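Coiled-coil quantitatively-enriched protein 1 (Schizosaccharomyces pombe, PDB 7CUJ) links telomeres to the centrosome in meiosis as a molecular adaptor and is required for telomere length regulation and chromosome segregation. Local coordinates at residues A[27-32]-A[54-59]; A[290-295]-A[299-304]. All blocks are in the same frame, centred on the assembly; numbering follows the deposited sequence.

Contact 1: A[27-32]-A[54-59]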
loop_
_atom_site.group_PDB
_atom_site.type_symbol
_atom_site.label_atom_id
_atom_site.label_comp_id
_atom_site.label_asym_id
_atom_site.label_seq_id
_atom_site.Cartn_x
_atom_site.Cartn_y
_atom_site.Cartn_z
ATOM N N HIS A 27 10.553 8.251 -7.645
ATOM C CA HIS A 27 9.536 7.439 -8.292
ATOM C C HIS A 27 9.245 6.201 -7.444
ATOM O O HIS A 27 8.085 5.868 -7.223
ATOM C CB HIS A 27 9.936 7.130 -9.743
ATOM C CG HIS A 27 9.113 6.068 -10.393
ATOM N ND1 HIS A 27 8.083 6.363 -11.270
ATOM C CD2 HIS A 27 9.162 4.719 -10.308
ATOM C CE1 HIS A 27 7.535 5.242 -11.696
ATOM N NE2 HIS A 27 8.179 4.220 -11.119
ATOM N N ARG A 28 10.308 5.546 -6.960
ATOM C CA ARG A 28 10.203 4.353 -6.133
ATOM C C ARG A 28 9.483 4.691 -4.828
ATOM O O ARG A 28 8.649 3.915 -4.360
ATOM C CB ARG A 28 11.593 3.767 -5.862
ATOM C CG ARG A 28 11.612 2.471 -5.056
ATOM C CD ARG A 28 11.082 1.235 -5.773
ATOM N NE ARG A 28 11.823 0.880 -6.981
ATOM C CZ ARG A 28 12.837 0.019 -7.041
ATOM N NH1 ARG A 28 13.428 -0.219 -8.199
ATOM N NH2 ARG A 28 13.260 -0.601 -5.951
ATOM N N LEU A 29 9.817 5.857 -4.261
ATOM C CA LEU A 29 9.299 6.294 -2.973
ATOM C C LEU A 29 7.787 6.499 -3.047
ATOM O O LEU A 29 7.055 6.009 -2.190
ATOM C CB LEU A 29 10.018 7.584 -2.562
ATOM C CG LEU A 29 9.541 8.217 -1.256
ATOM C CD1 LEU A 29 9.818 7.301 -0.072
ATOM C CD2 LEU A 29 10.177 9.583 -1.051
ATOM N N VAL A 30 7.333 7.223 -4.079
ATOM C CA VAL A 30 5.924 7.529 -4.263
ATOM C C VAL A 30 5.147 6.236 -4.509
ATOM O O VAL A 30 4.038 6.080 -4.012
ATOM C CB VAL A 30 5.716 8.559 -5.391
ATOM C CG1 VAL A 30 4.264 8.636 -5.839
ATOM C CG2 VAL A 30 6.226 9.937 -4.995
ATOM N N GLN A 31 5.755 5.324 -5.276
ATOM C CA GLN A 31 5.180 4.035 -5.624
ATOM C C GLN A 31 4.972 3.203 -4.357
ATOM O O GLN A 31 3.909 2.617 -4.171
ATOM C CB GLN A 31 6.101 3.352 -6.639
ATOM C CG GLN A 31 5.637 1.979 -7.104
ATOM C CD GLN A 31 6.747 1.239 -7.814
ATOM O OE1 GLN A 31 7.780 0.917 -7.228
ATOM N NE2 GLN A 31 6.539 0.956 -9.090
ATOM N N TYR A 32 5.990 3.179 -3.485
ATOM C CA TYR A 32 5.973 2.426 -2.241
ATOM C C TYR A 32 4.918 2.996 -1.294
ATOM O O TYR A 32 4.360 2.267 -0.478
ATOM C CB TYR A 32 7.365 2.437 -1.597
ATOM C CG TYR A 32 7.513 1.538 -0.394
ATOM C CD1 TYR A 32 7.861 0.204 -0.544
ATOM C CD2 TYR A 32 7.295 2.014 0.892
ATOM C CE1 TYR A 32 7.987 -0.636 0.550
ATOM C CE2 TYR A 32 7.418 1.187 1.997
ATOM C CZ TYR A 32 7.762 -0.144 1.824
ATOM O OH TYR A 32 7.886 -0.976 2.895
ATOM N N ARG A 54 4.867 11.532 7.378
ATOM C CA ARG A 54 6.046 12.239 7.858
ATOM C C ARG A 54 7.311 11.490 7.441
ATOM O O ARG A 54 8.322 12.116 7.146
ATOM C CB ARG A 54 5.974 12.514 9.364
ATOM C CG ARG A 54 5.065 13.680 9.725
ATOM C CD ARG A 54 5.243 14.209 11.138
ATOM N NE ARG A 54 5.114 13.173 12.155
ATOM C CZ ARG A 54 3.961 12.723 12.645
ATOM N NH1 ARG A 54 2.811 13.215 12.214
ATOM N NH2 ARG A 54 3.964 11.776 13.567
ATOM N N LEU A 55 7.233 10.155 7.397
ATOM C CA LEU A 55 8.356 9.340 6.958
ATOM C C LEU A 55 8.573 9.515 5.455
ATOM O O LEU A 55 9.714 9.538 4.994
ATOM C CB LEU A 55 8.110 7.874 7.332
ATOM C CG LEU A 55 9.193 6.888 6.893
ATOM C CD1 LEU A 55 10.520 7.156 7.599
ATOM C CD2 LEU A 55 8.740 5.448 7.105
ATOM N N PHE A 56 7.469 9.644 4.705
ATOM C CA PHE A 56 7.529 9.920 3.278
ATOM C C PHE A 56 8.255 11.242 3.042
ATOM O O PHE A 56 9.148 11.324 2.202
ATOM C CB PHE A 56 6.132 9.986 2.650
ATOM C CG PHE A 56 6.142 10.517 1.239
ATOM C CD1 PHE A 56 6.531 9.708 0.179
ATOM C CD2 PHE A 56 5.807 11.837 0.970
ATOM C CE1 PHE A 56 6.566 10.201 -1.116
ATOM C CE2 PHE A 56 5.845 12.329 -0.326
ATOM C CZ PHE A 56 6.225 11.512 -1.367
ATOM N N ILE A 57 7.857 12.270 3.798
ATOM C CA ILE A 57 8.426 13.599 3.665
ATOM C C ILE A 57 9.916 13.563 4.001
ATOM O O ILE A 57 10.715 14.166 3.288
ATOM C CB ILE A 57 7.628 14.625 4.498
ATOM C CG1 ILE A 57 6.265 14.902 3.854
ATOM C CG2 ILE A 57 8.430 15.906 4.710
ATOM C CD1 ILE A 57 5.254 15.533 4.787
ATOM N N GLN A 58 10.277 12.838 5.071
ATOM C CA GLN A 58 11.659 12.748 5.518
ATOM C C GLN A 58 12.516 12.112 4.426
ATOM O O GLN A 58 13.581 12.631 4.092
ATOM C CB GLN A 58 11.771 11.982 6.839
ATOM C CG GLN A 58 13.171 12.002 7.443
ATOM C CD GLN A 58 13.663 13.404 7.712
ATOM O OE1 GLN A 58 13.096 14.138 8.523
ATOM N NE2 GLN A 58 14.727 13.795 7.023
ATOM N N SER A 59 12.025 11.001 3.864
ATOM C CA SER A 59 12.702 10.266 2.804
ATOM C C SER A 59 12.920 11.150 1.578
ATOM O O SER A 59 13.954 11.045 0.924
ATOM C CB SER A 59 11.924 9.034 2.429
ATOM O OG SER A 59 11.678 8.227 3.565
#
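L29 points from helix 20-32 toward helix 47-65 and meets F56 and S59, and V30 joins it from the flank. The apolar contacts carry the pairing. L29 comes in at a slant to the F56 ring, with CG 3.6 Å from CE1 of F56. Its two methyl groups then divide the work: CD2 also lies along the ring, while CD1 reaches 3.7 Å from CB of S59. V30 meets the same ring at its rim, CG2 standing near the ring plane 3.9 Å from CE1 of F56. CB of F56 points to the side, and with CG anti to the backbone N (chi1 169°) the ring is carried in to meet L29 and V30. An alanine in place of L29 is likely to open a gap beside the F56 ring and S59, since CG and both methyl groups would be gone.

The polar part stays within helix 47-65. S59 OG donates to L55 O over 2.8 Å, which gives this buried residue's hydroxyl a partner in its own helix; S59 N reaches the same oxygen from the opposite face.

The two segments run antiparallel, at 175° and 10.8 Å between axes. F33 also packs edge-to-face with F56, and helix 232-243 adds V237 and V240. Between these segments the touching atoms are all carbon, so the pairing probably rests on burying apolar surface, and another protein's chain packs on L29 and S59 as well.

Contact 2: A[290-295]-A[299-304]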
loop_
_atom_site.group_PDB
_atom_site.type_symbol
_atom_site.label_atom_id
_atom_site.label_comp_id
_atom_site.label_asym_id
_atom_site.label_seq_id
_atom_site.Cartn_x
_atom_site.Cartn_y
_atom_site.Cartn_z
ATOM N N ALA A 290 28.488 33.354 -9.085
ATOM C CA ALA A 290 29.808 33.814 -8.682
ATOM C C ALA A 290 30.021 35.235 -9.197
ATOM O O ALA A 290 30.282 36.146 -8.414
ATOM C CB ALA A 290 30.870 32.867 -9.189
ATOM N N THR A 291 29.868 35.401 -10.518
ATOM C CA THR A 291 29.942 36.689 -11.187
ATOM C C THR A 291 29.083 37.702 -10.438
ATOM O O THR A 291 29.509 38.830 -10.209
ATOM C CB THR A 291 29.515 36.566 -12.656
ATOM O OG1 THR A 291 30.321 35.556 -13.261
ATOM C CG2 THR A 291 29.646 37.859 -13.431
ATOM N N TRP A 292 27.881 37.269 -10.042
ATOM C CA TRP A 292 26.921 38.125 -9.367
ATOM C C TRP A 292 27.447 38.579 -8.005
ATOM O O TRP A 292 27.281 39.742 -7.640
ATOM C CB TRP A 292 25.566 37.421 -9.245
ATOM C CG TRP A 292 24.544 38.254 -8.542
ATOM C CD1 TRP A 292 23.861 39.317 -9.058
ATOM C CD2 TRP A 292 24.102 38.109 -7.181
ATOM N NE1 TRP A 292 23.019 39.838 -8.115
ATOM C CE2 TRP A 292 23.140 39.118 -6.954
ATOM C CE3 TRP A 292 24.414 37.227 -6.139
ATOM C CZ2 TRP A 292 22.491 39.265 -5.729
ATOM C CZ3 TRP A 292 23.775 37.375 -4.926
ATOM C CH2 TRP A 292 22.828 38.382 -4.727
ATOM N N LEU A 293 28.074 37.654 -7.265
ATOM C CA LEU A 293 28.583 37.929 -5.928
ATOM C C LEU A 293 29.776 38.883 -5.994
ATOM O O LEU A 293 29.967 39.700 -5.093
ATOM C CB LEU A 293 28.976 36.612 -5.251
ATOM C CG LEU A 293 27.825 35.768 -4.704
ATOM C CD1 LEU A 293 28.294 34.350 -4.419
ATOM C CD2 LEU A 293 27.237 36.390 -3.448
ATOM N N LYS A 294 30.574 38.762 -7.065
ATOM C CA LYS A 294 31.752 39.586 -7.282
ATOM C C LYS A 294 31.344 41.047 -7.465
ATOM O O LYS A 294 32.100 41.944 -7.105
ATOM C CB LYS A 294 32.510 39.120 -8.530
ATOM C CG LYS A 294 33.251 37.797 -8.409
ATOM C CD LYS A 294 33.812 37.346 -9.737
ATOM C CE LYS A 294 34.474 35.989 -9.679
ATOM N NZ LYS A 294 34.858 35.515 -11.029
ATOM N N ASN A 295 30.145 41.263 -8.023
ATOM C CA ASN A 295 29.671 42.584 -8.404
ATOM C C ASN A 295 28.678 43.117 -7.370
ATOM O O ASN A 295 27.659 43.703 -7.730
ATOM C CB ASN A 295 29.078 42.588 -9.820
ATOM C CG ASN A 295 29.972 41.966 -10.875
ATOM O OD1 ASN A 295 31.122 41.621 -10.608
ATOM N ND2 ASN A 295 29.446 41.813 -12.080
ATOM N N PHE A 299 20.481 43.184 -5.971
ATOM C CA PHE A 299 19.157 42.582 -5.997
ATOM C C PHE A 299 18.581 42.666 -7.411
ATOM O O PHE A 299 17.900 41.747 -7.860
ATOM C CB PHE A 299 18.241 43.242 -4.961
ATOM C CG PHE A 299 16.841 42.681 -4.891
ATOM C CD1 PHE A 299 16.617 41.365 -4.507
ATOM C CD2 PHE A 299 15.741 43.471 -5.197
ATOM C CE1 PHE A 299 15.329 40.848 -4.443
ATOM C CE2 PHE A 299 14.453 42.955 -5.129
ATOM C CZ PHE A 299 14.248 41.644 -4.755
ATOM N N SER A 300 18.911 43.758 -8.112
ATOM C CA SER A 300 18.303 44.132 -9.379
ATOM C C SER A 300 18.926 43.385 -10.558
ATOM O O SER A 300 18.349 43.368 -11.641
ATOM C CB SER A 300 18.402 45.620 -9.586
ATOM O OG SER A 300 19.762 46.026 -9.674
ATOM N N SER A 301 20.116 42.803 -10.372
ATOM C CA SER A 301 20.776 42.141 -11.487
ATOM C C SER A 301 20.984 40.653 -11.204
ATOM O O SER A 301 21.834 40.014 -11.819
ATOM C CB SER A 301 22.049 42.846 -11.891
ATOM O OG SER A 301 23.060 42.657 -10.916
ATOM N N TRP A 302 20.177 40.119 -10.279
ATOM C CA TRP A 302 20.093 38.693 -10.002
ATOM C C TRP A 302 19.819 37.938 -11.303
ATOM O O TRP A 302 18.812 38.194 -11.959
ATOM C CB TRP A 302 18.999 38.446 -8.956
ATOM C CG TRP A 302 18.698 37.006 -8.683
ATOM C CD1 TRP A 302 17.545 36.338 -8.984
ATOM C CD2 TRP A 302 19.557 36.050 -8.034
ATOM N NE1 TRP A 302 17.631 35.037 -8.570
ATOM C CE2 TRP A 302 18.851 34.829 -7.983
ATOM C CE3 TRP A 302 20.848 36.106 -7.492
ATOM C CZ2 TRP A 302 19.396 33.677 -7.415
ATOM C CZ3 TRP A 302 21.386 34.967 -6.934
ATOM C CH2 TRP A 302 20.668 33.769 -6.897
ATOM N N PRO A 303 20.707 37.008 -11.728
ATOM C CA PRO A 303 20.635 36.431 -13.072
ATOM C C PRO A 303 19.783 35.174 -13.263
ATOM O O PRO A 303 19.610 34.719 -14.393
ATOM C CB PRO A 303 22.114 36.112 -13.329
ATOM C CG PRO A 303 22.627 35.671 -11.973
ATOM C CD PRO A 303 21.859 36.502 -10.963
ATOM N N LEU A 304 19.248 34.619 -12.169
ATOM C CA LEU A 304 18.545 33.345 -12.243
ATOM C C LEU A 304 17.039 33.573 -12.353
ATOM O O LEU A 304 16.489 34.446 -11.682
ATOM C CB LEU A 304 18.878 32.497 -11.011
ATOM C CG LEU A 304 20.338 32.070 -10.852
ATOM C CD1 LEU A 304 20.476 31.031 -9.749
ATOM C CD2 LEU A 304 20.904 31.525 -12.156
#
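NE1 of W292, whose indole packs against S301, W302 and P303, donates a hydrogen bond to the backbone O of N298, the residue just before segment 299-304. That bond helps to fix the rotation of the ring and ties the last turn of helix 275-294 to the chain that follows it. Nearby, N295 N keeps a 3.3 Å bond to W292 O as the backbone leaves helical geometry, with a second, weak bond to T291 O.

The two tryptophans form a T-shaped pair. W302 presents its edge to the face of W292, with CE3 of W302 3.7 Å above the W292 ring plane and over its centre. The centroids of the six-membered rings lie 5.0 Å apart. Their planes stand at 81° to each other. CG anti to the backbone N (chi1 179°) carries the indole of W292 out toward the loop, where W302 meets its face.

This is the C-terminal end of a helix in a parallel alpha/beta domain: the chain turns back after N295 and is packed against the helix it has just left. L12 on strand 11-16, an outermost strand of the sheet, touches both tryptophans, so the aromatic pair also joins the loop to the sheet.

P303 fills the angle between the two indoles, beside the place where they touch. Its CD makes an off-centre CH-pi contact with the five-membered ring of W292, 4.3 Å from the centroid, on the same face that W302 approaches. The same CD sits 3.4 Å above the plane of the W302 ring, toward its rim. Beside them, the backbone O of S301 approaches CD1 of W292 to 3.5 Å.

Overall arrangement
The two contacts lie on opposite sides of the chain's centre, their own centres 36 Å apart and their nearest atoms about 23 Å apart. They follow in series: contact 1 joins helices 20-32 and 47-65 early in the chain, and contact 2 closes the end of helix 275-294 against the loop after it. Strand 11-16 lies near both: it comes just before helix 20-32, and its L12 touches both tryptophans of contact 2. This chain is one piece of the longer protein, an alpha/beta domain built on a parallel sheet. Contact 1 is touched by other protein chains of the assembly, in keeping with the whole protein's adaptor role; the residues of contact 2 meet none there.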